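Local coordinates for XC6422 protein (Xanthomonas campestris, PDB 2FUK) that is a small serine alpha/beta-hydrolase without a lid that probably has hydrolase activity, at residues A[42-46]-A[118-122]; A[47-53]-A[74-80]. All coordinates share one frame; numbering follows the deposited sequence.

Contact 1 (A[42-46]-A[118-122]); sequences VCHPL and FSFGA
C43, the last residue of strand 38-43, touches the 118-122 segment through both backbone and side chain. Its carbonyl O accepts the N-H of F118 (C43 O to F118 N 3.1 Å, 158° at the hydrogen), the last rung of parallel pairing with strand 112-118. C43 CB rests 3.5 Å from G121 O. At H44 the side chain leaves the interface, whereas H44 O turns inward to the edge of the F120 ring, near its plane, 3.8 Å from F120 CD1. G121 has no side chain, and the carbonyls of C43 and H44 lie close against it. P45 then settles over the turn: P45 CG meets CD2 of F118 at 3.7 Å, with the two rings crossing obliquely, while its CA approaches F118 O in a CA-H...O contact. L46 reaches back with both methyls. L46 CD2 lies 3.2 Å from F120 CB, and L46 CD1 comes at the F120 ring obliquely and off-centre, 4.2 Å from its centroid, in a CH-pi contact. With CG anti to its backbone N (chi1 171°), F120 carries its ring beside L46, where F77 also meets it edge-to-face. Between the two phenylalanines, S119 has a positive phi of 55° and stands at the N-cap of helix 120-132. This strained strand-turn-helix, with the G-x-S-x-G pattern, matches the nucleophile elbow of alpha/beta-hydrolases, in which S119 would probably be the nucleophile, close to H195.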
loop_
_atom_site.group_PDB
_atom_site.type_symbol
_atom_site.label_atom_id
_atom_site.label_comp_id
_atom_site.label_asym_id
_atom_site.label_seq_id
_atom_site.Cartn_x
_atom_site.Cartn_y
_atom_site.Cartn_z
ATOM N N VAL A 42 -1.156 -16.229 7.464
ATOM C CA VAL A 42 -1.470 -15.241 8.494
ATOM C C VAL A 42 -2.646 -15.727 9.339
ATOM O O VAL A 42 -3.727 -15.989 8.809
ATOM C CB VAL A 42 -1.835 -13.875 7.856
ATOM C CG1 VAL A 42 -2.125 -12.848 8.944
ATOM C CG2 VAL A 42 -0.696 -13.398 6.962
ATOM N N CYS A 43 -2.428 -15.841 10.649
ATOM C CA CYS A 43 -3.453 -16.320 11.580
ATOM C C CYS A 43 -4.217 -15.177 12.250
ATOM O O CYS A 43 -3.625 -14.167 12.636
ATOM C CB CYS A 43 -2.812 -17.209 12.648
ATOM S SG CYS A 43 -1.931 -18.666 11.992
ATOM N N HIS A 44 -5.526 -15.364 12.410
ATOM C CA HIS A 44 -6.393 -14.343 12.989
ATOM C C HIS A 44 -6.552 -14.375 14.517
ATOM O O HIS A 44 -6.183 -15.349 15.179
ATOM C CB HIS A 44 -7.775 -14.396 12.306
ATOM C CG HIS A 44 -8.611 -15.576 12.695
ATOM N ND1 HIS A 44 -8.934 -16.591 11.820
ATOM C CD2 HIS A 44 -9.216 -15.885 13.866
ATOM C CE1 HIS A 44 -9.702 -17.473 12.436
ATOM N NE2 HIS A 44 -9.887 -17.068 13.680
ATOM N N PRO A 45 -7.103 -13.294 15.096
ATOM C CA PRO A 45 -7.315 -13.173 16.541
ATOM C C PRO A 45 -8.486 -13.981 17.100
ATOM O O PRO A 45 -9.212 -14.633 16.347
ATOM C CB PRO A 45 -7.476 -11.663 16.732
ATOM C CG PRO A 45 -8.155 -11.245 15.481
ATOM C CD PRO A 45 -7.383 -12.011 14.423
ATOM N N LEU A 46 -8.673 -13.922 18.419
ATOM C CA LEU A 46 -9.727 -14.694 19.078
ATOM C C LEU A 46 -10.999 -14.937 18.306
ATOM O O LEU A 46 -11.714 -14.008 17.917
ATOM C CB LEU A 46 -10.088 -14.106 20.442
ATOM C CG LEU A 46 -9.452 -14.836 21.632
ATOM C CD1 LEU A 46 -9.561 -16.352 21.465
ATOM C CD2 LEU A 46 -8.006 -14.436 21.736
ATOM N N PHE A 118 -1.846 -12.424 14.504
ATOM C CA PHE A 118 -2.237 -11.284 15.315
ATOM C C PHE A 118 -2.937 -11.769 16.584
ATOM O O PHE A 118 -3.921 -12.508 16.512
ATOM C CB PHE A 118 -3.160 -10.372 14.499
ATOM C CG PHE A 118 -3.834 -9.291 15.307
ATOM C CD1 PHE A 118 -3.127 -8.553 16.253
ATOM C CD2 PHE A 118 -5.181 -9.001 15.100
ATOM C CE1 PHE A 118 -3.750 -7.544 16.983
ATOM C CE2 PHE A 118 -5.819 -7.989 15.827
ATOM C CZ PHE A 118 -5.103 -7.259 16.769
ATOM N N SER A 119 -2.400 -11.354 17.730
ATOM C CA SER A 119 -2.930 -11.683 19.058
ATOM C C SER A 119 -3.070 -13.198 19.242
ATOM O O SER A 119 -2.062 -13.904 19.308
ATOM C CB SER A 119 -4.271 -10.963 19.270
ATOM O OG SER A 119 -4.516 -10.699 20.642
ATOM N N PHE A 120 -4.296 -13.706 19.343
ATOM C CA PHE A 120 -4.482 -15.149 19.489
ATOM C C PHE A 120 -3.749 -15.862 18.357
ATOM O O PHE A 120 -3.175 -16.930 18.556
ATOM C CB PHE A 120 -5.973 -15.509 19.460
ATOM C CG PHE A 120 -6.247 -16.994 19.389
ATOM C CD1 PHE A 120 -6.615 -17.588 18.183
ATOM C CD2 PHE A 120 -6.138 -17.793 20.523
ATOM C CE1 PHE A 120 -6.873 -18.961 18.106
ATOM C CE2 PHE A 120 -6.396 -19.165 20.456
ATOM C CZ PHE A 120 -6.763 -19.749 19.244
ATOM N N GLY A 121 -3.766 -15.258 17.171
ATOM C CA GLY A 121 -3.098 -15.855 16.029
ATOM C C GLY A 121 -1.588 -15.883 16.191
ATOM O O GLY A 121 -0.908 -16.719 15.596
ATOM N N ALA A 122 -1.059 -14.953 16.976
ATOM C CA ALA A 122 0.377 -14.910 17.224
ATOM C C ALA A 122 0.716 -16.030 18.205
ATOM O O ALA A 122 1.779 -16.649 18.118
ATOM C CB ALA A 122 0.773 -13.553 17.804
#

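Contact 2 (A[47-53]-A[74-80]); sequences STEGGSM and RFNFRSV
M53 is held by its backbone at both ends, by two side chains of the 74-80 segment. Its N-H points at OD1 of N76 (M53 N to N76 OD1 2.8 Å), almost in line with the amide C=O, and M53 O takes NH2 of R74 at 2.8 Å. In this second bond the oxygen lies in the guanidinium plane, but NH2 sits well above the carbonyl plane of M53. Both side chains have a second partner: R74 NH1 in a salt bridge with D27, N76 ND2 in a hydrogen bond with D23. The M53 side chain runs past both polar groups. Because CG lies between N and C of its own backbone (chi1 81°) and the chain bends at its last torsion, M53 CG passes NH2 of R74 at 3.6 Å while M53 CE folds onto the N76 amide, 3.4 Å from N76 ND2. Farther along, V80 divides its methyls, CG1 against G51 O (3.4 Å) and S52 CB, CG2 against S47. The last is tight, with S47 CB 3.2 Å from V80 CG2. A type II turn from F77 to V80 brings the valine round to the loop. The 47-53 loop, leading from strand 38-43 to helix 56-66, thus lies along the chain leaving strand 71-75, with strand 20-27 beside M53 and R74, and helix 92-107 against F75 and F77.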
loop_
_atom_site.group_PDB
_atom_site.type_symbol
_atom_site.label_atom_id
_atom_site.label_comp_id
_atom_site.label_asym_id
_atom_site.label_seq_id
_atom_site.Cartn_x
_atom_site.Cartn_y
_atom_site.Cartn_z
ATOM N N SER A 47 -11.273 -16.223 18.113
ATOM C CA SER A 47 -12.442 -16.691 17.393
ATOM C C SER A 47 -13.714 -16.333 18.147
ATOM O O SER A 47 -14.718 -15.942 17.548
ATOM C CB SER A 47 -12.362 -18.212 17.218
ATOM O OG SER A 47 -11.157 -18.606 16.567
ATOM N N THR A 48 -13.659 -16.466 19.467
ATOM C CA THR A 48 -14.809 -16.171 20.299
ATOM C C THR A 48 -15.156 -14.681 20.318
ATOM O O THR A 48 -16.217 -14.306 20.818
ATOM C CB THR A 48 -14.599 -16.702 21.744
ATOM O OG1 THR A 48 -13.429 -16.113 22.322
ATOM C CG2 THR A 48 -14.427 -18.217 21.721
ATOM N N GLU A 49 -14.270 -13.840 19.780
ATOM C CA GLU A 49 -14.522 -12.397 19.712
ATOM C C GLU A 49 -14.487 -11.935 18.249
ATOM O O GLU A 49 -15.082 -12.576 17.387
ATOM C CB GLU A 49 -13.504 -11.623 20.551
ATOM C CG GLU A 49 -13.770 -11.694 22.047
ATOM C CD GLU A 49 -13.880 -13.107 22.535
ATOM O OE1 GLU A 49 -12.935 -13.877 22.280
ATOM O OE2 GLU A 49 -14.905 -13.463 23.171
ATOM N N GLY A 50 -13.780 -10.847 17.954
ATOM C CA GLY A 50 -13.751 -10.368 16.576
ATOM C C GLY A 50 -12.705 -10.929 15.620
ATOM O O GLY A 50 -12.157 -10.180 14.803
ATOM N N GLY A 51 -12.458 -12.238 15.662
ATOM C CA GLY A 51 -11.440 -12.795 14.787
ATOM C C GLY A 51 -11.861 -13.649 13.604
ATOM O O GLY A 51 -12.700 -14.543 13.727
ATOM N N SER A 52 -11.253 -13.366 12.455
ATOM C CA SER A 52 -11.503 -14.101 11.214
ATOM C C SER A 52 -10.484 -13.684 10.163
ATOM O O SER A 52 -9.695 -12.755 10.381
ATOM C CB SER A 52 -12.908 -13.822 10.678
ATOM O OG SER A 52 -12.982 -12.536 10.084
ATOM N N MET A 53 -10.511 -14.372 9.023
ATOM C CA MET A 53 -9.607 -14.086 7.911
ATOM C C MET A 53 -9.847 -12.672 7.388
ATOM O O MET A 53 -9.026 -12.138 6.653
ATOM C CB MET A 53 -9.838 -15.076 6.751
ATOM C CG MET A 53 -11.040 -14.696 5.847
ATOM S SD MET A 53 -11.342 -15.719 4.357
ATOM C CE MET A 53 -11.594 -17.179 5.205
ATOM N N ARG A 74 -4.616 -16.893 4.020
ATOM C CA ARG A 74 -5.376 -16.564 5.216
ATOM C C ARG A 74 -6.362 -17.711 5.396
ATOM O O ARG A 74 -6.677 -18.420 4.436
ATOM C CB ARG A 74 -6.140 -15.249 5.035
ATOM C CG ARG A 74 -5.249 -14.018 5.012
ATOM C CD ARG A 74 -6.064 -12.768 4.725
ATOM N NE ARG A 74 -6.525 -12.728 3.341
ATOM C CZ ARG A 74 -7.801 -12.678 2.961
ATOM N NH1 ARG A 74 -8.100 -12.642 1.671
ATOM N NH2 ARG A 74 -8.777 -12.667 3.865
ATOM N N PHE A 75 -6.837 -17.911 6.618
ATOM C CA PHE A 75 -7.795 -18.980 6.854
ATOM C C PHE A 75 -8.514 -18.791 8.177
ATOM O O PHE A 75 -8.029 -18.094 9.077
ATOM C CB PHE A 75 -7.089 -20.351 6.813
ATOM C CG PHE A 75 -6.294 -20.678 8.052
ATOM C CD1 PHE A 75 -6.845 -21.462 9.062
ATOM C CD2 PHE A 75 -4.986 -20.220 8.197
ATOM C CE1 PHE A 75 -6.107 -21.790 10.202
ATOM C CE2 PHE A 75 -4.240 -20.538 9.325
ATOM C CZ PHE A 75 -4.799 -21.326 10.333
ATOM N N ASN A 76 -9.691 -19.397 8.278
ATOM C CA ASN A 76 -10.471 -19.319 9.495
ATOM C C ASN A 76 -10.202 -20.532 10.375
ATOM O O ASN A 76 -10.236 -21.667 9.904
ATOM C CB ASN A 76 -11.967 -19.256 9.170
ATOM C CG ASN A 76 -12.404 -17.886 8.712
ATOM O OD1 ASN A 76 -11.802 -16.887 9.084
ATOM N ND2 ASN A 76 -13.470 -17.830 7.917
ATOM N N PHE A 77 -9.900 -20.282 11.646
ATOM C CA PHE A 77 -9.676 -21.364 12.596
ATOM C C PHE A 77 -11.021 -22.056 12.787
ATOM O O PHE A 77 -12.068 -21.502 12.442
ATOM C CB PHE A 77 -9.209 -20.814 13.948
ATOM C CG PHE A 77 -7.752 -20.437 13.994
ATOM C CD1 PHE A 77 -6.765 -21.368 13.697
ATOM C CD2 PHE A 77 -7.365 -19.152 14.373
ATOM C CE1 PHE A 77 -5.404 -21.028 13.779
ATOM C CE2 PHE A 77 -6.016 -18.803 14.458
ATOM C CZ PHE A 77 -5.032 -19.742 14.161
ATOM N N ARG A 78 -10.995 -23.264 13.335
ATOM C CA ARG A 78 -12.228 -24.001 13.572
ATOM C C ARG A 78 -13.269 -23.120 14.287
ATOM O O ARG A 78 -12.924 -22.302 15.138
ATOM C CB ARG A 78 -11.930 -25.243 14.418
ATOM C CG ARG A 78 -11.324 -24.930 15.771
ATOM C CD ARG A 78 -10.865 -26.195 16.475
ATOM N NE ARG A 78 -9.904 -26.948 15.676
ATOM C CZ ARG A 78 -9.475 -28.164 15.990
ATOM N NH1 ARG A 78 -9.930 -28.757 17.088
ATOM N NH2 ARG A 78 -8.597 -28.785 15.212
ATOM N N SER A 79 -14.538 -23.306 13.922
ATOM C CA SER A 79 -15.677 -22.582 14.489
ATOM C C SER A 79 -15.917 -21.177 13.941
ATOM O O SER A 79 -16.963 -20.590 14.199
ATOM C CB SER A 79 -15.575 -22.506 16.022
ATOM O OG SER A 79 -14.853 -21.362 16.445
ATOM N N VAL A 80 -14.965 -20.643 13.180
ATOM C CA VAL A 80 -15.112 -19.305 12.612
ATOM C C VAL A 80 -15.589 -19.378 11.160
ATOM O O VAL A 80 -15.140 -20.229 10.389
ATOM C CB VAL A 80 -13.780 -18.529 12.696
ATOM C CG1 VAL A 80 -13.899 -17.190 11.979
ATOM C CG2 VAL A 80 -13.415 -18.308 14.154
#

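Centres of contacts 1 and 2 lie about 9 Å apart, and the two meet at H44: its ND1 makes a probable hydrogen bond to F75 O, while its ring also packs against G51 and F77. The segments 42-46 and 47-53 are consecutive, running off strand 38-43; 74-80 follows on the neighbouring strand 71-75, and residues 118-122 lead out of strand 112-118 at the other flank of 38-43, so both segments of contact 2 come between those of contact 1. All three strands are parallel, and their C-terminal ends gather at one end of the sheet, where alpha/beta-hydrolases place their active site. The loops of contact 2 therefore lie beside the probable nucleophile turn, with F77 touching it.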